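Local coordinates for protein giardin subunit alpha-1 (Giardia intestinalis, PDB 4EVH) that binds calcium ions and phosphatidylserine and takes part in parasite attachment to the intestinal mucosa and in cytoskeletal rearrangement between trophozoite and cyst, at residues A[61-66]-A[281-286]; A[96-101]-A[248-253]; A[132-137]-A[210-215]; A[169-174]-A[206-211]. All blocks are in the same frame, centred on the assembly; numbering follows the deposited sequence.

Contact 1 (A[61-66]-A[281-286]); sequences GSEESL and DKRMAP. With CA (calcium ion), chain C; CA (calcium ion), chain B.
Gly61 meets Arg283 where the predicted first and fourth repeats of this annexin fold come together. The first turn of helix 62-69 faces the turn that leads into the last helix of the chain. Gly61 is the N-cap of helix 62-69. Its N lies 3.4 Å from Arg283 NH1, but both are donors and no bond forms. Ser62 rests its CB against the Met284 methyl, CE. Glu63 gives the largest share on its segment, and its CG packs on the same methyl. A bend at chi2 (100°) brings its carboxylate over the extended chain of Arg283. Glu63 OE1 sits over one face of the guanidinium, 3.0 Å from Arg283 NH1. This salt bridge works by charge alone, since no N-H points at the oxygen; Arg283 NH2 has a second salt bridge, to Glu20. Glu63 OE2 binds a calcium ion at 2.8 Å, and Asp281 OD1 binds the same ion at 2.9 Å. The metal thus joins the two segments and probably offsets the repulsion between the two acids. Asp281 also caps the turn after it: OD2 accepts from Arg283 N at 2.9 Å, and OD1 accepts weakly from Met284 N. The extended Glu64 chain carries its OE2 to a second calcium ion, bound at 2.6 Å together with a water and Lys55 O. Leu66 points toward the other segment, with CD2 4.4 Å from Met284 SD.

Contact 2 (A[96-101]-A[248-253]); sequences FDTVIL and MRRITG
Arg250 reaches across to Asp97 deep in the protein, near the centre of the chain. The segments of helices 245-255 and 92-100 run roughly parallel, at 33° with axes 9.4 Å apart. A bend at chi3 (-61°) turns the Arg250 guanidinium side-on to the carboxylate. Both nitrogens grip one oxygen: Asp97 OD2 lies 2.8 Å from NE and 2.7 Å from NH2 of Arg250. They come from the same face of the carboxylate, NH2 on the syn side and NE on the anti side. Both are tilted out of its plane, and the two bonds are bent, as sharing one oxygen requires. The other oxygen, OD1, makes a salt bridge with Arg247, so two arginines probably balance this buried acid. Ile251 follows with CG2, which touches Asp97 CB at 3.5 Å and Leu101 CD1 at 3.6 Å. A buried salt bridge between predicted repeats 2 and 4 is consistent with the central hydrophilic channel of annexins. Leu234 of helix 227-240 touches both Asp97 and Leu101, while His81 of helix 74-87 packs on Thr98 and Arg250.

Contact 3 (A[132-137]-A[210-215]); sequences RKEDWC and TKTDYY
Trp136 and Asp213 bring their CA atoms to 4.7 Å, the nearest CA pair between the two segments, where the starts of helices 135-145 and 211-225 meet. In this annexin fold the contact joins predicted repeats 2 and 3 at the surface. Asp213 gives its carboxylate to the first turn of helix 135-145. Its OD1 accepts from Trp136 N at 2.8 Å, on the syn side but tilted 30° out of the carboxylate plane, and also lies at the edge of the indole. Thr212 OG1 lies over one face of that ring, 3.8 Å from Trp136 CG, and is hydrogen-bonded to His92. Cys137 SG lies over the opposite face. Trp136 CG is turned between its backbone N and carbonyl carbon (chi1 78°), which swings the indole back to the N-cap residue Glu134. Trp136 NE1 donates to Glu134 OE1 at 2.9 Å, in the plane of the indole but from above the carboxylate plane, and this helps fix the ring. Glu134 OE2 lies 4.2 Å from Asp213 OD1, a pair that probably repels. A water donates to this Glu134 OE2 at 2.8 Å and weakly to Thr210 O.

Contact 4 (A[169-174]-A[206-211]); sequences KNTAYL and ATIYTK
Ile208 pushes its CD1 into a small group of carbons: the aliphatic chain of Lys169, the Thr171 methyl and the end of Leu174. Its CG1 stands anti to the backbone N (chi1 -178°), and the chain extends from there to the other segment. Leu174 reaches toward it: its CD2 meets Ile208 CD1 tip to tip at 3.6 Å. Thr171 crosses at a slant and places its methyl CG2 3.7 Å from the same CD1. Lys169 slides past in the opposite direction, with its CG 3.8 Å from Ile208 CD1. The contact lies within the predicted third annexin repeat. It joins the end of helix 201-208 to the start of helix 171-180. Asn170 is the N-cap of the latter: its OD1 accepts from Tyr173 N at 3.0 Å and, weakly, from Ala172 N. The Tyr173 donor stands above the plane of the amide carbonyl. Tyr209 follows Ile208 as the chain leaves the helix, and Ile208 CG1 sits over the centre of its ring. Tyr209 OH lies 3.7 Å from Thr171 CB, and its strongest polar partner is Asp135. The Tyr209 ring also stacks on Phe217, while Leu174 packs against Ala165 of helix 155-168.

Contact 1 and contact 4 lie on opposite sides of the chain's centre, with centres about 37 Å apart. The calcium ions belong to contact 1. Contact 2 is the central one, about 16 Å from contact 1 and about 19 Å from contact 3, centre to centre. It touches both: Leu66 and Ser65 pack on Arg249 of helix 245-255, and Phe96 CE2 lies 3.7 Å from Tyr215 CB. Contacts 3 and 4 are close neighbours, with centres about 9 Å apart, and share Thr210 and Lys211. Asp135 OD1 and Tyr209 OH probably form a hydrogen bond between them. Contact 4 comes no nearer to contact 2 than about 6 Å between nearest atoms.

Contact 1 (A[61-66]-A[281-286])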
loop_
_atom_site.group_PDB
_atom_site.type_symbol
_atom_site.label_atom_id
_atom_site.label_comp_id
_atom_site.label_asym_id
_atom_site.label_seq_id
_atom_site.Cartn_x
_atom_site.Cartn_y
_atom_site.Cartn_z
ATOM N N GLY A 61 -14.380 7.728 12.884
ATOM C CA GLY A 61 -14.331 7.206 11.535
ATOM C C GLY A 61 -12.971 6.626 11.226
ATOM O O GLY A 61 -12.414 5.861 12.020
ATOM N N SER A 62 -12.445 6.999 10.064
ATOM C CA SER A 62 -11.202 6.449 9.559
ATOM C C SER A 62 -10.108 6.543 10.600
ATOM O O SER A 62 -9.285 5.646 10.697
ATOM C CB SER A 62 -10.765 7.186 8.291
ATOM O OG SER A 62 -11.852 7.364 7.398
ATOM N N GLU A 63 -10.099 7.629 11.373
ATOM C CA GLU A 63 -9.058 7.840 12.378
ATOM C C GLU A 63 -9.023 6.701 13.401
ATOM O O GLU A 63 -7.959 6.268 13.857
ATOM C CB GLU A 63 -9.263 9.174 13.101
ATOM C CG GLU A 63 -9.017 10.395 12.272
ATOM C CD GLU A 63 -10.294 11.026 11.743
ATOM O OE1 GLU A 63 -11.397 10.490 11.964
ATOM O OE2 GLU A 63 -10.184 12.076 11.098
ATOM N N GLU A 64 -10.217 6.247 13.759
ATOM C CA GLU A 64 -10.425 5.151 14.693
ATOM C C GLU A 64 -9.970 3.841 14.072
ATOM O O GLU A 64 -9.081 3.160 14.589
ATOM C CB GLU A 64 -11.918 5.070 15.038
ATOM C CG GLU A 64 -12.281 3.954 15.991
ATOM C CD GLU A 64 -13.771 3.752 16.081
ATOM O OE1 GLU A 64 -14.430 3.724 15.020
ATOM O OE2 GLU A 64 -14.279 3.624 17.210
ATOM N N SER A 65 -10.604 3.506 12.954
ATOM C CA SER A 65 -10.283 2.298 12.218
ATOM C C SER A 65 -8.788 2.219 11.943
ATOM O O SER A 65 -8.213 1.136 11.930
ATOM C CB SER A 65 -11.068 2.243 10.900
ATOM O OG SER A 65 -12.434 1.953 11.129
ATOM N N LEU A 66 -8.154 3.365 11.727
ATOM C CA LEU A 66 -6.725 3.369 11.411
ATOM C C LEU A 66 -5.917 2.786 12.566
ATOM O O LEU A 66 -5.157 1.829 12.410
ATOM C CB LEU A 66 -6.235 4.782 11.100
ATOM C CG LEU A 66 -4.864 4.787 10.438
ATOM C CD1 LEU A 66 -4.932 3.902 9.218
ATOM C CD2 LEU A 66 -4.432 6.192 10.065
ATOM N N ASP A 281 -8.122 16.986 7.652
ATOM C CA ASP A 281 -8.628 17.796 8.743
ATOM C C ASP A 281 -7.841 17.646 10.059
ATOM O O ASP A 281 -6.918 16.828 10.185
ATOM C CB ASP A 281 -10.116 17.532 8.963
ATOM C CG ASP A 281 -10.364 16.570 10.079
ATOM O OD1 ASP A 281 -10.230 15.347 9.848
ATOM O OD2 ASP A 281 -10.683 17.051 11.188
ATOM N N LYS A 282 -8.248 18.461 11.027
ATOM C CA LYS A 282 -7.582 18.615 12.310
ATOM C C LYS A 282 -7.577 17.351 13.176
ATOM O O LYS A 282 -6.877 17.290 14.165
ATOM C CB LYS A 282 -8.290 19.739 13.065
ATOM C CG LYS A 282 -7.451 20.483 14.075
ATOM C CD LYS A 282 -8.275 21.616 14.708
ATOM C CE LYS A 282 -9.620 21.116 15.254
ATOM N NZ LYS A 282 -10.414 22.216 15.898
ATOM N N ARG A 283 -8.384 16.358 12.827
ATOM C CA ARG A 283 -8.396 15.105 13.577
ATOM C C ARG A 283 -7.462 14.115 12.900
ATOM O O ARG A 283 -6.497 13.661 13.497
ATOM C CB ARG A 283 -9.815 14.526 13.699
ATOM C CG ARG A 283 -9.868 13.163 14.396
ATOM C CD ARG A 283 -11.274 12.553 14.435
ATOM N NE ARG A 283 -11.302 11.260 15.129
ATOM C CZ ARG A 283 -12.292 10.372 15.034
ATOM N NH1 ARG A 283 -13.343 10.631 14.275
ATOM N NH2 ARG A 283 -12.241 9.223 15.692
ATOM N N MET A 284 -7.724 13.828 11.631
ATOM C CA MET A 284 -6.905 12.889 10.877
ATOM C C MET A 284 -5.445 13.318 10.649
ATOM O O MET A 284 -4.546 12.471 10.696
ATOM C CB MET A 284 -7.570 12.553 9.540
ATOM C CG MET A 284 -6.721 11.666 8.649
ATOM S SD MET A 284 -6.214 10.134 9.479
ATOM C CE MET A 284 -7.718 9.173 9.334
ATOM N N ALA A 285 -5.198 14.606 10.398
ATOM C CA ALA A 285 -3.845 15.054 9.997
ATOM C C ALA A 285 -2.732 14.840 11.036
ATOM O O ALA A 285 -1.659 14.322 10.716
ATOM C CB ALA A 285 -3.859 16.499 9.504
ATOM N N PRO A 286 -2.978 15.236 12.285
ATOM C CA PRO A 286 -1.976 14.963 13.326
ATOM C C PRO A 286 -1.680 13.464 13.438
ATOM O O PRO A 286 -0.530 13.045 13.575
ATOM C CB PRO A 286 -2.656 15.466 14.605
ATOM C CG PRO A 286 -3.674 16.484 14.116
ATOM C CD PRO A 286 -4.155 15.958 12.803
HETATM CA CA CA C . -12.370 13.413 9.964
HETATM CA CA CA B . -16.056 3.756 19.060
HETATM O O HOH W 1 -16.730 4.099 21.525
#

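Contact 2 (A[96-101]-A[248-253])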
loop_
_atom_site.group_PDB
_atom_site.type_symbol
_atom_site.label_atom_id
_atom_site.label_comp_id
_atom_site.label_asym_id
_atom_site.label_seq_id
_atom_site.Cartn_x
_atom_site.Cartn_y
_atom_site.Cartn_z
ATOM N N PHE A 96 -5.337 -0.750 -6.005
ATOM C CA PHE A 96 -3.960 -0.307 -5.941
ATOM C C PHE A 96 -3.384 -0.469 -4.541
ATOM O O PHE A 96 -2.362 -1.124 -4.373
ATOM C CB PHE A 96 -3.862 1.141 -6.406
ATOM C CG PHE A 96 -4.535 1.382 -7.711
ATOM C CD1 PHE A 96 -4.706 0.336 -8.609
ATOM C CD2 PHE A 96 -5.009 2.637 -8.041
ATOM C CE1 PHE A 96 -5.334 0.540 -9.816
ATOM C CE2 PHE A 96 -5.637 2.848 -9.236
ATOM C CZ PHE A 96 -5.798 1.798 -10.133
ATOM N N ASP A 97 -4.053 0.112 -3.550
ATOM C CA ASP A 97 -3.559 0.124 -2.171
ATOM C C ASP A 97 -3.343 -1.287 -1.637
ATOM O O ASP A 97 -2.472 -1.519 -0.807
ATOM C CB ASP A 97 -4.533 0.875 -1.252
ATOM C CG ASP A 97 -4.913 2.252 -1.797
ATOM O OD1 ASP A 97 -4.259 2.711 -2.758
ATOM O OD2 ASP A 97 -5.846 2.891 -1.251
ATOM N N THR A 98 -4.131 -2.229 -2.142
ATOM C CA THR A 98 -4.261 -3.533 -1.514
ATOM C C THR A 98 -3.542 -4.629 -2.295
ATOM O O THR A 98 -3.071 -5.628 -1.722
ATOM C CB THR A 98 -5.742 -3.876 -1.312
ATOM O OG1 THR A 98 -6.449 -3.650 -2.535
ATOM C CG2 THR A 98 -6.339 -2.966 -0.262
ATOM N N VAL A 99 -3.445 -4.428 -3.603
ATOM C CA VAL A 99 -2.826 -5.411 -4.477
ATOM C C VAL A 99 -1.381 -5.041 -4.828
ATOM O O VAL A 99 -0.480 -5.879 -4.732
ATOM C CB VAL A 99 -3.658 -5.597 -5.767
ATOM C CG1 VAL A 99 -3.068 -6.700 -6.620
ATOM C CG2 VAL A 99 -5.128 -5.896 -5.422
ATOM N N ILE A 100 -1.169 -3.783 -5.215
ATOM C CA ILE A 100 0.110 -3.348 -5.772
ATOM C C ILE A 100 1.042 -2.825 -4.690
ATOM O O ILE A 100 2.257 -3.017 -4.757
ATOM C CB ILE A 100 -0.083 -2.275 -6.854
ATOM C CG1 ILE A 100 -0.992 -2.800 -7.969
ATOM C CG2 ILE A 100 1.260 -1.852 -7.420
ATOM C CD1 ILE A 100 -1.465 -1.729 -8.943
ATOM N N LEU A 101 0.458 -2.181 -3.683
ATOM C CA LEU A 101 1.220 -1.644 -2.578
ATOM C C LEU A 101 1.386 -2.735 -1.504
ATOM O O LEU A 101 0.880 -2.620 -0.381
ATOM C CB LEU A 101 0.519 -0.410 -2.017
ATOM C CG LEU A 101 1.308 0.722 -1.333
ATOM C CD1 LEU A 101 0.843 0.966 0.119
ATOM C CD2 LEU A 101 2.831 0.542 -1.431
ATOM N N MET A 248 -5.908 6.715 2.658
ATOM C CA MET A 248 -4.877 7.012 3.632
ATOM C C MET A 248 -4.927 6.019 4.776
ATOM O O MET A 248 -3.915 5.766 5.416
ATOM C CB MET A 248 -5.006 8.442 4.166
ATOM C CG MET A 248 -4.324 9.464 3.326
ATOM S SD MET A 248 -2.590 9.120 2.979
ATOM C CE MET A 248 -1.825 9.516 4.544
ATOM N N ARG A 249 -6.103 5.461 5.027
ATOM C CA ARG A 249 -6.270 4.537 6.143
ATOM C C ARG A 249 -5.895 3.112 5.734
ATOM O O ARG A 249 -5.274 2.372 6.498
ATOM C CB ARG A 249 -7.696 4.622 6.697
ATOM C CG ARG A 249 -8.045 3.556 7.706
ATOM C CD ARG A 249 -9.114 2.620 7.172
ATOM N NE ARG A 249 -9.444 1.579 8.137
ATOM C CZ ARG A 249 -10.286 0.570 7.907
ATOM N NH1 ARG A 249 -10.901 0.456 6.737
ATOM N NH2 ARG A 249 -10.503 -0.334 8.851
ATOM N N ARG A 250 -6.257 2.744 4.515
ATOM C CA ARG A 250 -5.832 1.481 3.939
ATOM C C ARG A 250 -4.312 1.370 3.946
ATOM O O ARG A 250 -3.775 0.404 4.472
ATOM C CB ARG A 250 -6.374 1.304 2.507
ATOM C CG ARG A 250 -7.893 1.120 2.422
ATOM C CD ARG A 250 -8.361 0.721 1.030
ATOM N NE ARG A 250 -8.041 1.713 0.009
ATOM C CZ ARG A 250 -8.811 2.757 -0.320
ATOM N NH1 ARG A 250 -9.973 2.981 0.286
ATOM N NH2 ARG A 250 -8.414 3.590 -1.271
ATOM N N ILE A 251 -3.618 2.359 3.379
ATOM C CA ILE A 251 -2.174 2.224 3.160
ATOM C C ILE A 251 -1.319 2.435 4.412
ATOM O O ILE A 251 -0.259 1.811 4.552
ATOM C CB ILE A 251 -1.651 3.122 2.009
ATOM C CG1 ILE A 251 -1.885 4.601 2.318
ATOM C CG2 ILE A 251 -2.278 2.738 0.681
ATOM C CD1 ILE A 251 -1.358 5.543 1.233
ATOM N N THR A 252 -1.777 3.304 5.316
ATOM C CA THR A 252 -1.027 3.595 6.544
ATOM C C THR A 252 -1.099 2.416 7.518
ATOM O O THR A 252 -0.092 1.768 7.788
ATOM C CB THR A 252 -1.521 4.886 7.252
ATOM O OG1 THR A 252 -1.497 5.983 6.335
ATOM C CG2 THR A 252 -0.647 5.225 8.463
ATOM N N GLY A 253 -2.302 2.126 8.014
ATOM C CA GLY A 253 -2.503 1.060 8.978
ATOM C C GLY A 253 -1.971 -0.261 8.462
ATOM O O GLY A 253 -1.711 -1.191 9.230
#

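Contact 3 (A[132-137]-A[210-215])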
loop_
_atom_site.group_PDB
_atom_site.type_symbol
_atom_site.label_atom_id
_atom_site.label_comp_id
_atom_site.label_asym_id
_atom_site.label_seq_id
_atom_site.Cartn_x
_atom_site.Cartn_y
_atom_site.Cartn_z
ATOM N N ARG A 132 -11.621 -9.861 -17.282
ATOM C CA ARG A 132 -10.373 -9.879 -18.039
ATOM C C ARG A 132 -10.475 -9.101 -19.345
ATOM O O ARG A 132 -9.916 -9.506 -20.359
ATOM C CB ARG A 132 -9.913 -11.323 -18.306
ATOM C CG ARG A 132 -9.147 -11.940 -17.158
ATOM C CD ARG A 132 -9.908 -13.043 -16.437
ATOM N NE ARG A 132 -8.982 -14.104 -16.031
ATOM C CZ ARG A 132 -9.308 -15.194 -15.332
ATOM N NH1 ARG A 132 -10.561 -15.404 -14.927
ATOM N NH2 ARG A 132 -8.364 -16.085 -15.032
ATOM N N LYS A 133 -11.161 -7.966 -19.304
ATOM C CA LYS A 133 -11.450 -7.215 -20.521
ATOM C C LYS A 133 -10.466 -6.080 -20.787
ATOM O O LYS A 133 -10.190 -5.753 -21.933
ATOM C CB LYS A 133 -12.889 -6.690 -20.496
ATOM C CG LYS A 133 -13.959 -7.781 -20.664
ATOM C CD LYS A 133 -14.320 -7.999 -22.141
ATOM C CE LYS A 133 -13.654 -9.233 -22.727
ATOM N NZ LYS A 133 -14.182 -10.482 -22.093
ATOM N N GLU A 134 -9.943 -5.473 -19.733
ATOM C CA GLU A 134 -8.943 -4.431 -19.900
ATOM C C GLU A 134 -7.541 -4.939 -19.570
ATOM O O GLU A 134 -7.375 -5.960 -18.911
ATOM C CB GLU A 134 -9.286 -3.213 -19.039
ATOM C CG GLU A 134 -10.483 -2.413 -19.548
ATOM C CD GLU A 134 -10.885 -1.305 -18.604
ATOM O OE1 GLU A 134 -11.783 -1.539 -17.763
ATOM O OE2 GLU A 134 -10.298 -0.204 -18.698
ATOM N N ASP A 135 -6.528 -4.225 -20.030
ATOM C CA ASP A 135 -5.171 -4.588 -19.675
ATOM C C ASP A 135 -4.960 -4.558 -18.159
ATOM O O ASP A 135 -4.313 -5.455 -17.616
ATOM C CB ASP A 135 -4.161 -3.701 -20.406
ATOM C CG ASP A 135 -3.842 -4.223 -21.789
ATOM O OD1 ASP A 135 -2.930 -3.691 -22.450
ATOM O OD2 ASP A 135 -4.502 -5.188 -22.213
ATOM N N TRP A 136 -5.516 -3.546 -17.482
ATOM C CA TRP A 136 -5.339 -3.396 -16.034
ATOM C C TRP A 136 -5.793 -4.622 -15.242
ATOM O O TRP A 136 -5.251 -4.924 -14.173
ATOM C CB TRP A 136 -6.030 -2.138 -15.503
ATOM C CG TRP A 136 -7.518 -2.253 -15.347
ATOM C CD1 TRP A 136 -8.461 -1.819 -16.226
ATOM C CD2 TRP A 136 -8.240 -2.825 -14.237
ATOM N NE1 TRP A 136 -9.720 -2.084 -15.740
ATOM C CE2 TRP A 136 -9.611 -2.695 -14.522
ATOM C CE3 TRP A 136 -7.858 -3.427 -13.034
ATOM C CZ2 TRP A 136 -10.605 -3.153 -13.651
ATOM C CZ3 TRP A 136 -8.853 -3.878 -12.169
ATOM C CH2 TRP A 136 -10.207 -3.741 -12.487
ATOM N N CYS A 137 -6.785 -5.321 -15.773
ATOM C CA CYS A 137 -7.276 -6.545 -15.181
ATOM C C CYS A 137 -6.224 -7.612 -15.296
ATOM O O CYS A 137 -5.978 -8.362 -14.354
ATOM C CB CYS A 137 -8.522 -7.034 -15.932
ATOM S SG CYS A 137 -9.917 -5.917 -15.884
ATOM N N THR A 210 -4.796 4.924 -20.584
ATOM C CA THR A 210 -5.649 5.957 -20.031
ATOM C C THR A 210 -6.538 5.363 -18.938
ATOM O O THR A 210 -6.663 4.139 -18.811
ATOM C CB THR A 210 -6.547 6.577 -21.126
ATOM O OG1 THR A 210 -7.924 6.297 -20.839
ATOM C CG2 THR A 210 -6.200 5.998 -22.496
ATOM N N LYS A 211 -7.157 6.247 -18.160
ATOM C CA LYS A 211 -8.081 5.863 -17.093
ATOM C C LYS A 211 -7.491 4.836 -16.122
ATOM O O LYS A 211 -6.385 5.017 -15.622
ATOM C CB LYS A 211 -9.437 5.410 -17.661
ATOM C CG LYS A 211 -10.386 6.579 -17.929
ATOM C CD LYS A 211 -11.739 6.130 -18.478
ATOM C CE LYS A 211 -12.589 7.340 -18.876
ATOM N NZ LYS A 211 -13.930 7.000 -19.435
ATOM N N THR A 212 -8.237 3.777 -15.838
ATOM C CA THR A 212 -7.805 2.831 -14.837
ATOM C C THR A 212 -6.720 1.898 -15.414
ATOM O O THR A 212 -5.914 1.323 -14.680
ATOM C CB THR A 212 -9.008 2.088 -14.200
ATOM O OG1 THR A 212 -8.554 0.906 -13.514
ATOM C CG2 THR A 212 -10.030 1.726 -15.264
ATOM N N ASP A 213 -6.679 1.779 -16.737
ATOM C CA ASP A 213 -5.552 1.119 -17.387
ATOM C C ASP A 213 -4.284 1.874 -17.002
ATOM O O ASP A 213 -3.335 1.296 -16.459
ATOM C CB ASP A 213 -5.725 1.138 -18.908
ATOM C CG ASP A 213 -5.946 -0.245 -19.496
ATOM O OD1 ASP A 213 -6.258 -1.197 -18.744
ATOM O OD2 ASP A 213 -5.805 -0.376 -20.730
ATOM N N TYR A 214 -4.294 3.179 -17.271
ATOM C CA TYR A 214 -3.170 4.062 -16.966
ATOM C C TYR A 214 -2.609 3.956 -15.554
ATOM O O TYR A 214 -1.393 3.931 -15.366
ATOM C CB TYR A 214 -3.553 5.522 -17.171
ATOM C CG TYR A 214 -2.497 6.446 -16.631
ATOM C CD1 TYR A 214 -1.348 6.701 -17.358
ATOM C CD2 TYR A 214 -2.628 7.034 -15.377
ATOM C CE1 TYR A 214 -0.368 7.533 -16.867
ATOM C CE2 TYR A 214 -1.648 7.859 -14.868
ATOM C CZ TYR A 214 -0.521 8.111 -15.623
ATOM O OH TYR A 214 0.461 8.949 -15.157
ATOM N N TYR A 215 -3.496 3.951 -14.566
ATOM C CA TYR A 215 -3.055 4.047 -13.189
ATOM C C TYR A 215 -2.436 2.767 -12.713
ATOM O O TYR A 215 -1.499 2.802 -11.922
ATOM C CB TYR A 215 -4.180 4.493 -12.257
ATOM C CG TYR A 215 -4.592 5.902 -12.557
ATOM C CD1 TYR A 215 -3.842 6.980 -12.112
ATOM C CD2 TYR A 215 -5.715 6.156 -13.341
ATOM C CE1 TYR A 215 -4.217 8.263 -12.422
ATOM C CE2 TYR A 215 -6.097 7.425 -13.653
ATOM C CZ TYR A 215 -5.353 8.474 -13.195
ATOM O OH TYR A 215 -5.761 9.740 -13.519
HETATM O O HOH W 2 -9.128 2.050 -19.761
#

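Contact 4 (A[169-174]-A[206-211])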
loop_
_atom_site.group_PDB
_atom_site.type_symbol
_atom_site.label_atom_id
_atom_site.label_comp_id
_atom_site.label_asym_id
_atom_site.label_seq_id
_atom_site.Cartn_x
_atom_site.Cartn_y
_atom_site.Cartn_z
ATOM N N LYS A 169 2.867 -1.235 -29.307
ATOM C CA LYS A 169 1.722 -1.519 -28.441
ATOM C C LYS A 169 1.517 -3.030 -28.235
ATOM O O LYS A 169 0.384 -3.535 -28.274
ATOM C CB LYS A 169 0.437 -0.845 -28.949
ATOM C CG LYS A 169 0.461 0.676 -28.871
ATOM C CD LYS A 169 -0.945 1.256 -28.799
ATOM C CE LYS A 169 -0.919 2.782 -28.691
ATOM N NZ LYS A 169 -2.259 3.347 -28.339
ATOM N N ASN A 170 2.621 -3.744 -28.020
ATOM C CA ASN A 170 2.568 -5.135 -27.582
ATOM C C ASN A 170 2.144 -5.205 -26.125
ATOM O O ASN A 170 2.966 -5.458 -25.252
ATOM C CB ASN A 170 3.940 -5.792 -27.714
ATOM C CG ASN A 170 3.909 -7.262 -27.374
ATOM O OD1 ASN A 170 2.904 -7.765 -26.875
ATOM N ND2 ASN A 170 5.008 -7.961 -27.642
ATOM N N THR A 171 0.863 -4.980 -25.863
ATOM C CA THR A 171 0.403 -4.868 -24.497
ATOM C C THR A 171 0.501 -6.221 -23.795
ATOM O O THR A 171 0.263 -6.326 -22.588
ATOM C CB THR A 171 -1.047 -4.318 -24.418
ATOM O OG1 THR A 171 -1.937 -5.180 -25.130
ATOM C CG2 THR A 171 -1.145 -2.892 -24.988
ATOM N N ALA A 172 0.830 -7.264 -24.549
ATOM C CA ALA A 172 1.045 -8.571 -23.945
ATOM C C ALA A 172 2.417 -8.615 -23.244
ATOM O O ALA A 172 2.492 -8.901 -22.058
ATOM C CB ALA A 172 0.923 -9.671 -24.984
ATOM N N TYR A 173 3.485 -8.319 -23.983
ATOM C CA TYR A 173 4.827 -8.199 -23.410
ATOM C C TYR A 173 4.739 -7.317 -22.171
ATOM O O TYR A 173 5.129 -7.716 -21.066
ATOM C CB TYR A 173 5.783 -7.579 -24.444
ATOM C CG TYR A 173 7.267 -7.599 -24.090
ATOM C CD1 TYR A 173 8.154 -8.448 -24.756
ATOM C CD2 TYR A 173 7.788 -6.757 -23.109
ATOM C CE1 TYR A 173 9.504 -8.467 -24.446
ATOM C CE2 TYR A 173 9.139 -6.766 -22.797
ATOM C CZ TYR A 173 9.995 -7.622 -23.468
ATOM O OH TYR A 173 11.343 -7.633 -23.156
ATOM N N LEU A 174 4.209 -6.115 -22.391
ATOM C CA LEU A 174 3.942 -5.125 -21.349
ATOM C C LEU A 174 3.390 -5.737 -20.054
ATOM O O LEU A 174 4.001 -5.585 -18.988
ATOM C CB LEU A 174 2.966 -4.064 -21.885
ATOM C CG LEU A 174 3.520 -2.702 -22.337
ATOM C CD1 LEU A 174 4.882 -2.825 -23.030
ATOM C CD2 LEU A 174 2.504 -1.907 -23.191
ATOM N N ALA A 206 1.786 6.932 -20.327
ATOM C CA ALA A 206 0.897 8.063 -20.594
ATOM C C ALA A 206 0.421 8.090 -22.046
ATOM O O ALA A 206 -0.721 8.485 -22.344
ATOM C CB ALA A 206 1.586 9.385 -20.229
ATOM N N THR A 207 1.316 7.679 -22.941
ATOM C CA THR A 207 1.027 7.633 -24.366
ATOM C C THR A 207 0.087 6.473 -24.703
ATOM O O THR A 207 -0.842 6.633 -25.508
ATOM C CB THR A 207 2.326 7.492 -25.199
ATOM O OG1 THR A 207 3.093 8.698 -25.124
ATOM C CG2 THR A 207 2.003 7.205 -26.652
ATOM N N ILE A 208 0.321 5.314 -24.083
ATOM C CA ILE A 208 -0.408 4.093 -24.441
ATOM C C ILE A 208 -1.714 3.904 -23.670
ATOM O O ILE A 208 -2.729 3.522 -24.245
ATOM C CB ILE A 208 0.449 2.824 -24.238
ATOM C CG1 ILE A 208 -0.348 1.588 -24.665
ATOM C CG2 ILE A 208 0.871 2.703 -22.781
ATOM C CD1 ILE A 208 0.507 0.390 -25.048
ATOM N N TYR A 209 -1.676 4.162 -22.369
ATOM C CA TYR A 209 -2.819 3.910 -21.500
ATOM C C TYR A 209 -3.568 5.161 -21.041
ATOM O O TYR A 209 -3.049 6.290 -21.092
ATOM C CB TYR A 209 -2.379 3.133 -20.275
ATOM C CG TYR A 209 -2.092 1.698 -20.569
ATOM C CD1 TYR A 209 -2.944 0.952 -21.387
ATOM C CD2 TYR A 209 -0.969 1.083 -20.043
ATOM C CE1 TYR A 209 -2.679 -0.382 -21.657
ATOM C CE2 TYR A 209 -0.693 -0.233 -20.305
ATOM C CZ TYR A 209 -1.542 -0.968 -21.104
ATOM O OH TYR A 209 -1.244 -2.279 -21.340
ATOM N N THR A 210 -4.796 4.924 -20.584
ATOM C CA THR A 210 -5.649 5.957 -20.031
ATOM C C THR A 210 -6.538 5.363 -18.938
ATOM O O THR A 210 -6.663 4.139 -18.811
ATOM C CB THR A 210 -6.547 6.577 -21.126
ATOM O OG1 THR A 210 -7.924 6.297 -20.839
ATOM C CG2 THR A 210 -6.200 5.998 -22.496
ATOM N N LYS A 211 -7.157 6.247 -18.160
ATOM C CA LYS A 211 -8.081 5.863 -17.093
ATOM C C LYS A 211 -7.491 4.836 -16.122
ATOM O O LYS A 211 -6.385 5.017 -15.622
ATOM C CB LYS A 211 -9.437 5.410 -17.661
ATOM C CG LYS A 211 -10.386 6.579 -17.929
ATOM C CD LYS A 211 -11.739 6.130 -18.478
ATOM C CE LYS A 211 -12.589 7.340 -18.876
ATOM N NZ LYS A 211 -13.930 7.000 -19.435
#